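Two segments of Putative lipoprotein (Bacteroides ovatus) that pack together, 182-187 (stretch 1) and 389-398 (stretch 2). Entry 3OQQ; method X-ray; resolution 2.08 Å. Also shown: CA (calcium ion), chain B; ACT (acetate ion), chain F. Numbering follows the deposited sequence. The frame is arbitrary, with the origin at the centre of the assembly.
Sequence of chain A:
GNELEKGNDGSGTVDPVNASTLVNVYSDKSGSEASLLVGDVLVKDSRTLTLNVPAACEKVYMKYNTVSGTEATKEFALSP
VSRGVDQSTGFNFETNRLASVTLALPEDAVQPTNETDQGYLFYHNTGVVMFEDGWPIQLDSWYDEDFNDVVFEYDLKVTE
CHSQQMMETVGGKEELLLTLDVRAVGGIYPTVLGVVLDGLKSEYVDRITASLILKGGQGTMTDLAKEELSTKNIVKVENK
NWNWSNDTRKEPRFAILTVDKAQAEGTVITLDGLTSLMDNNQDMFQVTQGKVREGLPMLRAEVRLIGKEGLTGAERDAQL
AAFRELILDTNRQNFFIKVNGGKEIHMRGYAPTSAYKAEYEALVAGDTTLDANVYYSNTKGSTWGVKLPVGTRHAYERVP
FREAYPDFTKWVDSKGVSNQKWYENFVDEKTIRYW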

ATOM      1  N   VAL A 182       5.975  -7.636  -5.588  1.00 16.74           N
ATOM      2  CA  VAL A 182       5.331  -8.952  -5.700  1.00 15.19           C
ATOM      3  C   VAL A 182       5.971  -9.935  -4.724  1.00 20.45           C
ATOM      4  O   VAL A 182       7.120 -10.342  -4.901  1.00 20.71           O
ATOM      5  CB  VAL A 182       5.340  -9.537  -7.135  1.00 18.76           C
ATOM      6  CG1 VAL A 182       4.505 -10.822  -7.196  1.00 19.05           C
ATOM      7  CG2 VAL A 182       4.839  -8.525  -8.149  1.00 17.66           C
ATOM      8  N   ARG A 183       5.194 -10.389  -3.752  1.00 15.55           N
ATOM      9  CA  ARG A 183       5.691 -11.348  -2.795  1.00 15.73           C
ATOM     10  C   ARG A 183       5.348 -12.773  -3.250  1.00 19.43           C
ATOM     11  O   ARG A 183       6.185 -13.655  -3.135  1.00 19.94           O
ATOM     12  CB  ARG A 183       5.153 -10.988  -1.391  1.00 16.00           C
ATOM     13  CG  ARG A 183       4.732 -12.126  -0.533  1.00 35.21           C
ATOM     14  CD  ARG A 183       5.338 -12.090   0.838  1.00 38.35           C
ATOM     15  NE  ARG A 183       5.074 -10.911   1.675  1.00 31.80           N
ATOM     16  CZ  ARG A 183       4.171 -10.862   2.654  1.00 44.70           C
ATOM     17  NH1 ARG A 183       3.351 -11.898   2.869  1.00 23.51           N
ATOM     18  NH2 ARG A 183       4.084  -9.784   3.433  1.00 20.39           N
ATOM     19  N   ALA A 184       4.142 -13.007  -3.773  1.00 15.12           N
ATOM     20  CA  ALA A 184       3.740 -14.347  -4.211  1.00 14.08           C
ATOM     21  C   ALA A 184       2.577 -14.283  -5.185  1.00 17.09           C
ATOM     22  O   ALA A 184       1.786 -13.335  -5.133  1.00 15.54           O
ATOM     23  CB  ALA A 184       3.331 -15.199  -2.996  1.00 14.05           C
ATOM     24  N   VAL A 185       2.415 -15.366  -5.988  1.00 14.09           N
ATOM     25  CA  VAL A 185       1.292 -15.545  -6.905  1.00 14.95           C
ATOM     26  C   VAL A 185       0.810 -16.997  -6.726  1.00 19.73           C
ATOM     27  O   VAL A 185       1.340 -17.910  -7.345  1.00 19.94           O
ATOM     28  CB  VAL A 185       1.586 -15.165  -8.384  1.00 18.26           C
ATOM     29  CG1 VAL A 185       0.325 -15.264  -9.239  1.00 17.94           C
ATOM     30  CG2 VAL A 185       2.188 -13.764  -8.494  1.00 17.51           C
ATOM     31  N   GLY A 186      -0.150 -17.187  -5.818  1.00 17.64           N
ATOM     32  CA  GLY A 186      -0.712 -18.500  -5.513  1.00 18.39           C
ATOM     33  C   GLY A 186      -1.871 -18.875  -6.408  1.00 22.16           C
ATOM     34  O   GLY A 186      -2.848 -19.451  -5.958  1.00 19.43           O
ATOM     35  N   GLY A 187      -1.779 -18.525  -7.674  1.00 21.11           N
ATOM     36  CA  GLY A 187      -2.849 -18.834  -8.615  1.00 20.22           C
ATOM     37  C   GLY A 187      -2.266 -19.063  -9.975  1.00 23.28           C
ATOM     38  O   GLY A 187      -1.201 -18.522 -10.265  1.00 22.05           O
ATOM     39  N   PRO A 389      -1.086  -5.230   7.842  1.00 19.35           N
ATOM     40  CA  PRO A 389       0.261  -4.709   8.175  1.00 18.18           C
ATOM     41  C   PRO A 389       1.314  -5.406   7.321  1.00 22.23           C
ATOM     42  O   PRO A 389       1.176  -6.596   7.006  1.00 22.25           O
ATOM     43  CB  PRO A 389       0.387  -5.033   9.663  1.00 19.52           C
ATOM     44  CG  PRO A 389      -1.030  -4.974  10.153  1.00 23.61           C
ATOM     45  CD  PRO A 389      -1.772  -5.704   9.076  1.00 20.18           C
ATOM     46  N   VAL A 390       2.321  -4.656   6.884  1.00 19.91           N
ATOM     47  CA  VAL A 390       3.302  -5.088   5.870  1.00 20.06           C
ATOM     48  C   VAL A 390       4.022  -6.406   6.237  1.00 26.18           C
ATOM     49  O   VAL A 390       4.236  -7.235   5.350  1.00 27.58           O
ATOM     50  CB  VAL A 390       4.294  -3.966   5.463  1.00 22.81           C
ATOM     51  CG1 VAL A 390       5.187  -3.538   6.632  1.00 23.07           C
ATOM     52  CG2 VAL A 390       5.107  -4.362   4.224  1.00 21.81           C
ATOM     53  N   GLY A 391       4.298  -6.622   7.512  1.00 23.53           N
ATOM     54  CA  GLY A 391       4.958  -7.855   7.944  1.00 23.43           C
ATOM     55  C   GLY A 391       4.108  -9.115   7.919  1.00 26.05           C
ATOM     56  O   GLY A 391       4.639 -10.197   8.167  1.00 25.56           O
ATOM     57  N   THR A 392       2.787  -9.011   7.635  1.00 22.81           N
ATOM     58  CA  THR A 392       1.905 -10.190   7.689  1.00 22.12           C
ATOM     59  C   THR A 392       2.281 -11.201   6.620  1.00 24.49           C
ATOM     60  O   THR A 392       2.379 -10.861   5.425  1.00 24.53           O
ATOM     61  CB  THR A 392       0.435  -9.813   7.611  1.00 22.39           C
ATOM     62  OG1 THR A 392       0.189  -8.765   8.544  1.00 22.72           O
ATOM     63  CG2 THR A 392      -0.500 -11.009   7.891  1.00 13.89           C
ATOM     64  N   ARG A 393       2.504 -12.449   7.074  1.00 18.92           N
ATOM     65  CA  ARG A 393       2.894 -13.582   6.216  1.00 18.76           C
ATOM     66  C   ARG A 393       1.699 -14.181   5.495  1.00 19.80           C
ATOM     67  O   ARG A 393       0.617 -14.272   6.082  1.00 19.80           O
ATOM     68  CB  ARG A 393       3.558 -14.678   7.073  1.00 21.57           C
ATOM     69  CG  ARG A 393       4.902 -14.225   7.627  1.00 30.35           C
ATOM     70  CD  ARG A 393       5.042 -14.744   9.012  1.00 33.40           C
ATOM     71  NE  ARG A 393       6.264 -14.295   9.676  1.00 36.32           N
ATOM     72  CZ  ARG A 393       6.377 -13.167  10.364  1.00 44.42           C
ATOM     73  NH1 ARG A 393       5.367 -12.314  10.420  1.00 37.79           N
ATOM     74  NH2 ARG A 393       7.503 -12.883  10.998  1.00 36.34           N
ATOM     75  N   HIS A 394       1.895 -14.648   4.262  1.00 14.31           N
ATOM     76  CA  HIS A 394       0.805 -15.291   3.527  1.00 13.63           C
ATOM     77  C   HIS A 394       0.812 -16.807   3.799  1.00 19.93           C
ATOM     78  O   HIS A 394       1.815 -17.378   4.250  1.00 18.08           O
ATOM     79  CB  HIS A 394       0.870 -14.979   2.015  1.00 14.12           C
ATOM     80  CG  HIS A 394       2.116 -15.484   1.354  1.00 17.07           C
ATOM     81  ND1 HIS A 394       3.316 -14.821   1.493  1.00 18.06           N
ATOM     82  CD2 HIS A 394       2.315 -16.604   0.612  1.00 17.44           C
ATOM     83  CE1 HIS A 394       4.209 -15.531   0.810  1.00 16.50           C
ATOM     84  NE2 HIS A 394       3.646 -16.595   0.237  1.00 16.93           N
ATOM     85  N   ALA A 395      -0.315 -17.452   3.505  1.00 17.89           N
ATOM     86  CA  ALA A 395      -0.513 -18.886   3.690  1.00 18.48           C
ATOM     87  C   ALA A 395       0.115 -19.714   2.595  1.00 22.39           C
ATOM     88  O   ALA A 395       0.191 -19.279   1.435  1.00 22.19           O
ATOM     89  CB  ALA A 395      -2.004 -19.191   3.718  1.00 19.10           C
ATOM     90  N   TYR A 396       0.462 -20.970   2.944  1.00 20.24           N
ATOM     91  CA  TYR A 396       0.911 -21.982   1.977  1.00 19.90           C
ATOM     92  C   TYR A 396      -0.280 -22.304   1.077  1.00 23.89           C
ATOM     93  O   TYR A 396      -1.423 -22.115   1.501  1.00 22.32           O
ATOM     94  CB  TYR A 396       1.395 -23.263   2.693  1.00 20.61           C
ATOM     95  CG  TYR A 396       2.808 -23.182   3.211  1.00 19.24           C
ATOM     96  CD1 TYR A 396       3.893 -23.205   2.340  1.00 19.91           C
ATOM     97  CD2 TYR A 396       3.069 -23.162   4.576  1.00 19.80           C
ATOM     98  CE1 TYR A 396       5.199 -23.119   2.812  1.00 17.25           C
ATOM     99  CE2 TYR A 396       4.371 -23.100   5.061  1.00 19.29           C
ATOM    100  CZ  TYR A 396       5.435 -23.064   4.171  1.00 19.71           C
ATOM    101  OH  TYR A 396       6.724 -23.000   4.629  1.00 17.15           O
ATOM    102  N   GLU A 397      -0.023 -22.742  -0.162  1.00 21.76           N
ATOM    103  CA  GLU A 397      -1.078 -23.053  -1.126  1.00 20.35           C
ATOM    104  C   GLU A 397      -2.102 -24.031  -0.559  1.00 23.77           C
ATOM    105  O   GLU A 397      -1.730 -25.049   0.044  1.00 22.56           O
ATOM    106  CB  GLU A 397      -0.484 -23.600  -2.431  1.00 21.32           C
ATOM    107  CG  GLU A 397      -1.450 -23.545  -3.618  1.00 25.18           C
ATOM    108  CD  GLU A 397      -2.163 -22.240  -3.927  1.00 28.26           C
ATOM    109  OE1 GLU A 397      -1.685 -21.163  -3.501  1.00 25.36           O
ATOM    110  OE2 GLU A 397      -3.200 -22.292  -4.626  1.00 22.47           O
ATOM    111  N   ARG A 398      -3.408 -23.697  -0.752  1.00 21.42           N
ATOM    112  CA  ARG A 398      -4.596 -24.461  -0.337  1.00 21.49           C
ATOM    113  C   ARG A 398      -4.744 -24.573   1.192  1.00 26.95           C
ATOM    114  O   ARG A 398      -5.609 -25.310   1.663  1.00 29.31           O
ATOM    115  CB  ARG A 398      -4.634 -25.855  -0.989  1.00 21.99           C
ATOM    116  CG  ARG A 398      -5.064 -25.815  -2.475  1.00 30.64           C
ATOM    117  CD  ARG A 398      -4.970 -27.192  -3.131  1.00 31.40           C
ATOM    118  NE  ARG A 398      -3.612 -27.742  -3.043  1.00 45.08           N
ATOM    119  CZ  ARG A 398      -2.640 -27.513  -3.927  1.00 59.10           C
ATOM    120  NH1 ARG A 398      -2.871 -26.772  -5.008  1.00 37.76           N
ATOM    121  NH2 ARG A 398      -1.434 -28.035  -3.745  1.00 44.59           N
TER
HETATM  122 CA    CA B 457      -3.744 -19.958  -3.839  1.00 21.67          CA
HETATM  123  C   ACT F 461       7.052 -23.904   7.946  0.50 22.63           C
HETATM  124  O   ACT F 461       6.742 -22.830   7.340  0.50 21.12           O
HETATM  125  OXT ACT F 461       7.668 -23.921   9.058  0.50 21.61           O
HETATM  126  CH3 ACT F 461       6.669 -25.223   7.316  0.50 21.67           C
HETATM  127  O   HOH W   1      -6.157 -20.686  -4.732  1.00 18.14           O

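Two segments more than two hundred residues apart in sequence meet here over a small area, about 298 Å² summed over both sides, and polar atoms and a metal ion do most of the work. The contact has two centres: the guanidinium of Arg-183, which reads the backbone and one side chain of stretch 2, and a calcium ion, which joins Gly-186 to Glu-397.

Arg-183 contributes the largest covered area of any residue in the contact, 94 Å². Its CA-to-CB bond points toward stretch 2, and its side chain carries the guanidinium to a turn of the other segment. Both terminal nitrogens converge on one carbonyl: Arg-183 NH2 donates to Thr-392 O at 2.8 Å, and Arg-183 NH1 donates to the same Thr-392 O at 2.9 Å. The angles at the hydrogens, 143° and 139°, are bent, as expected when a single oxygen sits between two donors of a fork. Arg-183 NH1 has a straighter bond as well, to His-394 ND1 at 3.2 Å with an angle of 164°. Because ND1 accepts here, it carries no proton in this arrangement. Val-390 O lies 3.2 Å from Arg-183 NH2. Thr-392 O, His-394 ND1 and Val-390 O all lie near the guanidinium plane, where its N-H bonds point. The remaining donor, NE, is satisfied elsewhere in the structure, and NH2 has a further partner there too. Arginine suits this buried site because one planar group can donate to more than one acceptor around its edge.

Val-390 and Thr-392, whose carbonyls approach the arginine, belong to a type I turn from Pro-389 to Thr-392. Pro-389 O accepts twice from Thr-392, from the backbone N at 3.0 Å and from the side-chain OG1 at 2.8 Å. Threonine thus braces the turn with its hydroxyl while its own carbonyl faces the arginine.

The CA-to-CB bond of His-394 points toward stretch 1, and the residue uses its ring in two ways. The edge receives Arg-183 NH1 at ND1, whereas one face is covered by the methyl of Ala-184, whose CB lies 4.0 Å from the centroid of the His-394 ring and 28° off its normal, a CH-pi contact. Alanine's single methyl, directed toward stretch 2, fits against this face. NE2 of the histidine is hydrogen-bonded elsewhere in the structure, so both ring nitrogens are satisfied.

At the far end, Gly-186 O and the carboxylate of Glu-397 share the calcium. Gly-186 O binds the calcium at 2.4 Å, and Glu-397 chelates the same ion with OE1 at 2.4 Å and OE2 at 2.5 Å; water 1 at 2.7 Å and four atoms from elsewhere in the structure complete the set. Gly-186 O is 3.2 Å from Glu-397 OE2; two lone-pair oxygens would repel at this distance, but both are coordinated to the calcium. The CA-to-CB bond of Glu-397 points sideways, but the end of its side chain comes nearer to reach the ion. Glycine suits position 186 because an ideal CB there would lie 2.7 Å from Glu-397 OE1, a clash.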